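Local coordinates for protein hydrogenase maturation factor (Thermoanaerobacter tengcongensis, PDB 3VTH) that probably transfers the carbamoyl group of carbamoyl phosphate, with ATP, to the C-terminal cysteine of HypE during [NiFe]-hydrogenase maturation, at residues Asn231-Arg243 against Lys289-Leu301. Sequence-based numbering, arbitrary orientation.
Sequences NALDDEAVATLRR and KGEKLAKGIADDL
R242 has CG anti to its carbonyl carbon (chi1 -74°) and runs extended from CG to NE, which carries the guanidinium to G296. V238 puts CG1 anti to the backbone N, and this methyl lies 3.3 Å from G296 O. R242 NE and NH2 both donate to that oxygen, NE at 2.8 Å on a lone pair in the carbonyl plane, NH2 from above it. G296 sits in a type II turn from A294 to I297. A side chain there would crowd V238 CG1. The D299 carboxylate holds G296 N from within the same loop. Near the helix start, D235 OD2 accepts from K295 N at 3.1 Å, met from above the carboxylate plane. A294 N donates to A232 O at 3.0 Å, nearly straight. I297 CD1 packs 3.8 Å from V238 CG2, the side chains crossing at about a right angle. R242 also bonds R247 O and K250 O and makes a cation-pi contact with F252. An alanine in place of R242 would probably leave G296 O without its two donors from the helix and break the link to R247 O and K250 O. The contact joins helix 235-245 to the loop between strands 283-287 and 303-307 in the YrdC-like domain, with the I297 side chain about 7 Å from the bound nucleotide analogue and against strands 303-307 and 325-329 of the mixed sheet.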
ATOM      1  N   ASN A 231     -23.804   4.754  -7.597  1.00 30.57           N
ATOM      2  CA  ASN A 231     -23.715   6.171  -7.928  1.00 31.08           C
ATOM      3  C   ASN A 231     -23.246   6.990  -6.718  1.00 31.43           C
ATOM      4  O   ASN A 231     -23.969   7.102  -5.720  1.00 32.53           O
ATOM      5  CB  ASN A 231     -25.098   6.659  -8.399  1.00 32.42           C
ATOM      6  CG  ASN A 231     -25.104   8.104  -8.862  1.00 32.91           C
ATOM      7  OD1 ASN A 231     -24.135   8.842  -8.692  1.00 34.46           O
ATOM      8  ND2 ASN A 231     -26.208   8.513  -9.460  1.00 35.53           N
ATOM      9  N   ALA A 232     -22.066   7.595  -6.822  1.00 30.74           N
ATOM     10  CA  ALA A 232     -21.512   8.412  -5.721  1.00 31.36           C
ATOM     11  C   ALA A 232     -22.223   9.759  -5.528  1.00 33.06           C
ATOM     12  O   ALA A 232     -21.906  10.504  -4.593  1.00 33.29           O
ATOM     13  CB  ALA A 232     -20.003   8.618  -5.904  1.00 29.78           C
ATOM     14  N   LEU A 233     -23.161  10.084  -6.420  1.00 34.73           N
ATOM     15  CA  LEU A 233     -24.000  11.275  -6.240  1.00 37.32           C
ATOM     16  C   LEU A 233     -25.360  10.922  -5.624  1.00 39.11           C
ATOM     17  O   LEU A 233     -26.166  11.818  -5.304  1.00 40.41           O
ATOM     18  CB  LEU A 233     -24.217  12.023  -7.575  1.00 38.88           C
ATOM     19  CG  LEU A 233     -23.019  12.576  -8.372  1.00 37.55           C
ATOM     20  CD1 LEU A 233     -23.514  13.410  -9.564  1.00 40.28           C
ATOM     21  CD2 LEU A 233     -22.119  13.415  -7.509  1.00 35.98           C
ATOM     22  N   ASP A 234     -25.610   9.623  -5.443  1.00 38.28           N
ATOM     23  CA  ASP A 234     -26.913   9.142  -4.963  1.00 40.40           C
ATOM     24  C   ASP A 234     -26.905   8.852  -3.450  1.00 39.97           C
ATOM     25  O   ASP A 234     -26.423   7.796  -3.013  1.00 38.27           O
ATOM     26  CB  ASP A 234     -27.352   7.912  -5.789  1.00 40.12           C
ATOM     27  CG  ASP A 234     -28.795   7.487  -5.519  1.00 43.54           C
ATOM     28  OD1 ASP A 234     -29.292   7.679  -4.398  1.00 44.60           O
ATOM     29  OD2 ASP A 234     -29.431   6.920  -6.438  1.00 47.68           O
ATOM     30  N   ASP A 235     -27.457   9.797  -2.680  1.00 41.19           N
ATOM     31  CA  ASP A 235     -27.547   9.728  -1.212  1.00 41.76           C
ATOM     32  C   ASP A 235     -28.088   8.398  -0.670  1.00 41.42           C
ATOM     33  O   ASP A 235     -27.475   7.796   0.214  1.00 40.00           O
ATOM     34  CB  ASP A 235     -28.431  10.861  -0.658  1.00 44.49           C
ATOM     35  CG  ASP A 235     -27.673  12.167  -0.409  1.00 45.61           C
ATOM     36  OD1 ASP A 235     -28.179  12.998   0.377  1.00 51.14           O
ATOM     37  OD2 ASP A 235     -26.610  12.399  -0.996  1.00 45.52           O
ATOM     38  N   GLU A 236     -29.233   7.940  -1.177  1.00 42.07           N
ATOM     39  CA  GLU A 236     -29.845   6.729  -0.620  1.00 42.73           C
ATOM     40  C   GLU A 236     -29.110   5.450  -1.052  1.00 40.52           C
ATOM     41  O   GLU A 236     -29.058   4.479  -0.284  1.00 40.16           O
ATOM     42  CB  GLU A 236     -31.376   6.666  -0.854  1.00 45.32           C
ATOM     43  CG  GLU A 236     -31.831   5.737  -1.959  1.00 47.67           C
ATOM     44  CD  GLU A 236     -33.350   5.672  -2.098  1.00 53.06           C
ATOM     45  OE1 GLU A 236     -34.045   5.452  -1.083  1.00 55.71           O
ATOM     46  OE2 GLU A 236     -33.847   5.824  -3.238  1.00 55.02           O
ATOM     47  N   ALA A 237     -28.505   5.468  -2.247  1.00 38.64           N
ATOM     48  CA  ALA A 237     -27.747   4.317  -2.733  1.00 36.84           C
ATOM     49  C   ALA A 237     -26.535   4.081  -1.847  1.00 35.24           C
ATOM     50  O   ALA A 237     -26.219   2.940  -1.510  1.00 34.62           O
ATOM     51  CB  ALA A 237     -27.316   4.505  -4.194  1.00 35.93           C
ATOM     52  N   VAL A 238     -25.871   5.175  -1.479  1.00 35.17           N
ATOM     53  CA  VAL A 238     -24.702   5.144  -0.600  1.00 34.28           C
ATOM     54  C   VAL A 238     -25.102   4.645   0.786  1.00 34.95           C
ATOM     55  O   VAL A 238     -24.431   3.771   1.334  1.00 34.85           O
ATOM     56  CB  VAL A 238     -23.996   6.529  -0.531  1.00 34.14           C
ATOM     57  CG1 VAL A 238     -22.872   6.554   0.538  1.00 33.55           C
ATOM     58  CG2 VAL A 238     -23.439   6.901  -1.894  1.00 32.79           C
ATOM     59  N   ALA A 239     -26.189   5.188   1.337  1.00 36.71           N
ATOM     60  CA  ALA A 239     -26.731   4.728   2.613  1.00 37.82           C
ATOM     61  C   ALA A 239     -27.062   3.226   2.585  1.00 38.09           C
ATOM     62  O   ALA A 239     -26.794   2.510   3.545  1.00 38.61           O
ATOM     63  CB  ALA A 239     -27.987   5.544   3.003  1.00 40.53           C
ATOM     64  N   THR A 240     -27.656   2.753   1.490  1.00 37.62           N
ATOM     65  CA  THR A 240     -27.999   1.336   1.363  1.00 37.79           C
ATOM     66  C   THR A 240     -26.747   0.445   1.320  1.00 36.13           C
ATOM     67  O   THR A 240     -26.713  -0.617   1.952  1.00 35.86           O
ATOM     68  CB  THR A 240     -28.878   1.097   0.126  1.00 38.32           C
ATOM     69  OG1 THR A 240     -30.055   1.899   0.249  1.00 40.55           O
ATOM     70  CG2 THR A 240     -29.275  -0.381  -0.002  1.00 39.12           C
ATOM     71  N   LEU A 241     -25.723   0.894   0.599  1.00 34.51           N
ATOM     72  CA  LEU A 241     -24.461   0.167   0.536  1.00 33.92           C
ATOM     73  C   LEU A 241     -23.821   0.043   1.920  1.00 34.39           C
ATOM     74  O   LEU A 241     -23.379  -1.051   2.299  1.00 34.53           O
ATOM     75  CB  LEU A 241     -23.497   0.802  -0.481  1.00 32.06           C
ATOM     76  CG  LEU A 241     -22.089   0.197  -0.583  1.00 30.74           C
ATOM     77  CD1 LEU A 241     -22.192  -1.293  -0.947  1.00 28.98           C
ATOM     78  CD2 LEU A 241     -21.231   0.944  -1.582  1.00 27.67           C
ATOM     79  N   ARG A 242     -23.784   1.145   2.671  1.00 35.24           N
ATOM     80  CA  ARG A 242     -23.267   1.130   4.040  1.00 36.17           C
ATOM     81  C   ARG A 242     -24.047   0.189   4.968  1.00 38.15           C
ATOM     82  O   ARG A 242     -23.443  -0.509   5.773  1.00 38.36           O
ATOM     83  CB  ARG A 242     -23.236   2.542   4.641  1.00 36.91           C
ATOM     84  CG  ARG A 242     -22.137   3.425   4.085  1.00 34.55           C
ATOM     85  CD  ARG A 242     -21.894   4.669   4.962  1.00 37.29           C
ATOM     86  NE  ARG A 242     -20.795   5.461   4.411  1.00 34.17           N
ATOM     87  CZ  ARG A 242     -19.506   5.186   4.585  1.00 33.63           C
ATOM     88  NH1 ARG A 242     -19.133   4.150   5.333  1.00 34.76           N
ATOM     89  NH2 ARG A 242     -18.581   5.958   4.019  1.00 30.02           N
ATOM     90  N   ARG A 243     -25.374   0.176   4.860  1.00 39.90           N
ATOM     91  CA  ARG A 243     -26.207  -0.721   5.678  1.00 42.54           C
ATOM     92  C   ARG A 243     -25.946  -2.197   5.366  1.00 42.09           C
ATOM     93  O   ARG A 243     -25.807  -3.018   6.274  1.00 43.41           O
ATOM     94  CB  ARG A 243     -27.702  -0.415   5.507  1.00 44.27           C
ATOM     95  CG  ARG A 243     -28.623  -1.175   6.495  1.00 48.62           C
ATOM     96  CD  ARG A 243     -30.127  -0.987   6.210  1.00 53.06           C
ATOM     97  NE  ARG A 243     -30.396   0.297   5.569  1.00 54.76           N
ATOM     98  CZ  ARG A 243     -30.710   0.455   4.286  1.00 54.25           C
ATOM     99  NH1 ARG A 243     -30.842  -0.595   3.480  1.00 53.19           N
ATOM    100  NH2 ARG A 243     -30.907   1.679   3.814  1.00 54.62           N
ATOM    101  N   LYS A 289     -12.457  20.304  -2.806  1.00 35.78           N
ATOM    102  CA  LYS A 289     -12.735  21.700  -3.174  1.00 37.71           C
ATOM    103  C   LYS A 289     -13.781  21.761  -4.269  1.00 38.87           C
ATOM    104  O   LYS A 289     -13.699  21.015  -5.241  1.00 37.41           O
ATOM    105  CB  LYS A 289     -11.464  22.428  -3.637  1.00 37.96           C
ATOM    106  CG  LYS A 289     -11.697  23.898  -4.082  1.00 40.02           C
ATOM    107  CD  LYS A 289     -10.405  24.611  -4.525  1.00 41.50           C
ATOM    108  CE  LYS A 289      -9.864  24.071  -5.867  1.00 41.01           C
ATOM    109  NZ  LYS A 289     -10.796  24.320  -6.994  1.00 41.50           N
ATOM    110  N   GLY A 290     -14.748  22.662  -4.109  1.00 41.00           N
ATOM    111  CA  GLY A 290     -15.731  22.939  -5.153  1.00 43.96           C
ATOM    112  C   GLY A 290     -17.014  22.146  -4.987  1.00 45.12           C
ATOM    113  O   GLY A 290     -17.719  22.305  -3.991  1.00 45.83           O
ATOM    114  N   GLU A 291     -17.319  21.309  -5.977  1.00 44.96           N
ATOM    115  CA  GLU A 291     -18.529  20.483  -5.970  1.00 45.95           C
ATOM    116  C   GLU A 291     -18.458  19.358  -4.938  1.00 44.24           C
ATOM    117  O   GLU A 291     -17.362  18.907  -4.550  1.00 42.74           O
ATOM    118  CB  GLU A 291     -18.767  19.873  -7.356  1.00 46.27           C
ATOM    119  CG  GLU A 291     -19.351  20.831  -8.383  1.00 51.59           C
ATOM    120  CD  GLU A 291     -19.883  20.081  -9.590  1.00 56.12           C
ATOM    121  OE1 GLU A 291     -21.112  19.866  -9.651  1.00 59.63           O
ATOM    122  OE2 GLU A 291     -19.074  19.663 -10.456  1.00 57.74           O
ATOM    123  N   LYS A 292     -19.632  18.897  -4.517  1.00 44.31           N
ATOM    124  CA  LYS A 292     -19.748  17.894  -3.459  1.00 43.55           C
ATOM    125  C   LYS A 292     -20.345  16.589  -3.972  1.00 41.69           C
ATOM    126  O   LYS A 292     -21.271  16.607  -4.761  1.00 41.63           O
ATOM    127  CB  LYS A 292     -20.621  18.434  -2.323  1.00 45.40           C
ATOM    128  CG  LYS A 292     -19.911  19.419  -1.403  1.00 48.76           C
ATOM    129  CD  LYS A 292     -20.785  19.742  -0.194  1.00 52.54           C
ATOM    130  CE  LYS A 292     -20.182  20.850   0.633  1.00 56.02           C
ATOM    131  NZ  LYS A 292     -20.514  22.181   0.052  1.00 59.64           N
ATOM    132  N   LEU A 293     -19.799  15.461  -3.519  1.00 39.61           N
ATOM    133  CA  LEU A 293     -20.432  14.163  -3.744  1.00 38.18           C
ATOM    134  C   LEU A 293     -21.567  13.973  -2.718  1.00 39.26           C
ATOM    135  O   LEU A 293     -21.828  14.868  -1.909  1.00 39.42           O
ATOM    136  CB  LEU A 293     -19.393  13.034  -3.689  1.00 36.48           C
ATOM    137  CG  LEU A 293     -18.241  13.085  -4.702  1.00 34.74           C
ATOM    138  CD1 LEU A 293     -17.177  11.993  -4.442  1.00 34.07           C
ATOM    139  CD2 LEU A 293     -18.742  13.004  -6.148  1.00 33.67           C
ATOM    140  N   ALA A 294     -22.246  12.828  -2.765  1.00 39.05           N
ATOM    141  CA  ALA A 294     -23.375  12.546  -1.869  1.00 40.39           C
ATOM    142  C   ALA A 294     -22.937  12.460  -0.410  1.00 40.13           C
ATOM    143  O   ALA A 294     -21.770  12.187  -0.130  1.00 38.71           O
ATOM    144  CB  ALA A 294     -24.046  11.247  -2.278  1.00 40.22           C
ATOM    145  N   LYS A 295     -23.872  12.684   0.513  1.00 41.48           N
ATOM    146  CA  LYS A 295     -23.635  12.420   1.942  1.00 41.91           C
ATOM    147  C   LYS A 295     -23.282  10.945   2.152  1.00 39.96           C
ATOM    148  O   LYS A 295     -23.758  10.081   1.418  1.00 39.94           O
ATOM    149  CB  LYS A 295     -24.854  12.800   2.796  1.00 44.15           C
ATOM    150  CG  LYS A 295     -25.288  14.251   2.641  1.00 48.26           C
ATOM    151  CD  LYS A 295     -26.071  14.794   3.859  1.00 52.12           C
ATOM    152  CE  LYS A 295     -27.549  14.413   3.820  1.00 55.69           C
ATOM    153  NZ  LYS A 295     -28.429  15.318   4.644  1.00 57.93           N
ATOM    154  N   GLY A 296     -22.428  10.663   3.135  1.00 38.63           N
ATOM    155  CA  GLY A 296     -22.016   9.288   3.406  1.00 36.34           C
ATOM    156  C   GLY A 296     -20.845   8.783   2.583  1.00 34.27           C
ATOM    157  O   GLY A 296     -20.504   7.602   2.657  1.00 32.93           O
ATOM    158  N   ILE A 297     -20.224   9.650   1.782  1.00 33.61           N
ATOM    159  CA  ILE A 297     -19.006   9.245   1.076  1.00 32.22           C
ATOM    160  C   ILE A 297     -17.811   9.447   2.015  1.00 31.53           C
ATOM    161  O   ILE A 297     -17.067   8.497   2.334  1.00 30.38           O
ATOM    162  CB  ILE A 297     -18.779  10.027  -0.272  1.00 32.40           C
ATOM    163  CG1 ILE A 297     -19.885   9.745  -1.311  1.00 32.98           C
ATOM    164  CG2 ILE A 297     -17.384   9.768  -0.845  1.00 30.27           C
ATOM    165  CD1 ILE A 297     -19.962   8.326  -1.776  1.00 32.73           C
ATOM    166  N   ALA A 298     -17.605  10.694   2.426  1.00 31.42           N
ATOM    167  CA  ALA A 298     -16.471  11.023   3.285  1.00 31.28           C
ATOM    168  C   ALA A 298     -16.845  12.155   4.227  1.00 32.78           C
ATOM    169  O   ALA A 298     -16.167  13.189   4.291  1.00 32.53           O
ATOM    170  CB  ALA A 298     -15.237  11.378   2.445  1.00 30.15           C
ATOM    171  N   ASP A 299     -17.934  11.951   4.961  1.00 34.82           N
ATOM    172  CA  ASP A 299     -18.447  12.964   5.875  1.00 37.23           C
ATOM    173  C   ASP A 299     -17.411  13.305   6.941  1.00 37.13           C
ATOM    174  O   ASP A 299     -16.763  12.414   7.489  1.00 36.64           O
ATOM    175  CB  ASP A 299     -19.731  12.497   6.563  1.00 39.13           C
ATOM    176  CG  ASP A 299     -20.855  12.190   5.580  1.00 42.01           C
ATOM    177  OD1 ASP A 299     -21.742  11.401   5.958  1.00 45.52           O
ATOM    178  OD2 ASP A 299     -20.854  12.726   4.442  1.00 42.62           O
ATOM    179  N   ASP A 300     -17.262  14.600   7.198  1.00 37.95           N
ATOM    180  CA  ASP A 300     -16.414  15.133   8.262  1.00 38.88           C
ATOM    181  C   ASP A 300     -14.921  14.926   8.025  1.00 36.93           C
ATOM    182  O   ASP A 300     -14.117  15.082   8.943  1.00 36.76           O
ATOM    183  CB  ASP A 300     -16.849  14.598   9.636  1.00 40.38           C
ATOM    184  CG  ASP A 300     -18.318  14.873   9.934  1.00 44.52           C
ATOM    185  OD1 ASP A 300     -18.768  16.029   9.790  1.00 48.16           O
ATOM    186  OD2 ASP A 300     -19.029  13.924  10.315  1.00 49.27           O
ATOM    187  N   LEU A 301     -14.562  14.568   6.795  1.00 35.49           N
ATOM    188  CA  LEU A 301     -13.180  14.616   6.350  1.00 34.10           C
ATOM    189  C   LEU A 301     -13.015  15.718   5.301  1.00 34.86           C
ATOM    190  O   LEU A 301     -13.979  16.075   4.603  1.00 34.20           O
ATOM    191  CB  LEU A 301     -12.739  13.259   5.785  1.00 32.28           C
ATOM    192  CG  LEU A 301     -12.870  12.058   6.742  1.00 31.61           C
ATOM    193  CD1 LEU A 301     -12.490  10.749   6.042  1.00 30.39           C
ATOM    194  CD2 LEU A 301     -12.039  12.259   7.992  1.00 32.18           C
TER
HETATM  195  O   HOH W   1     -25.724   8.805   2.100  1.00 20.93           O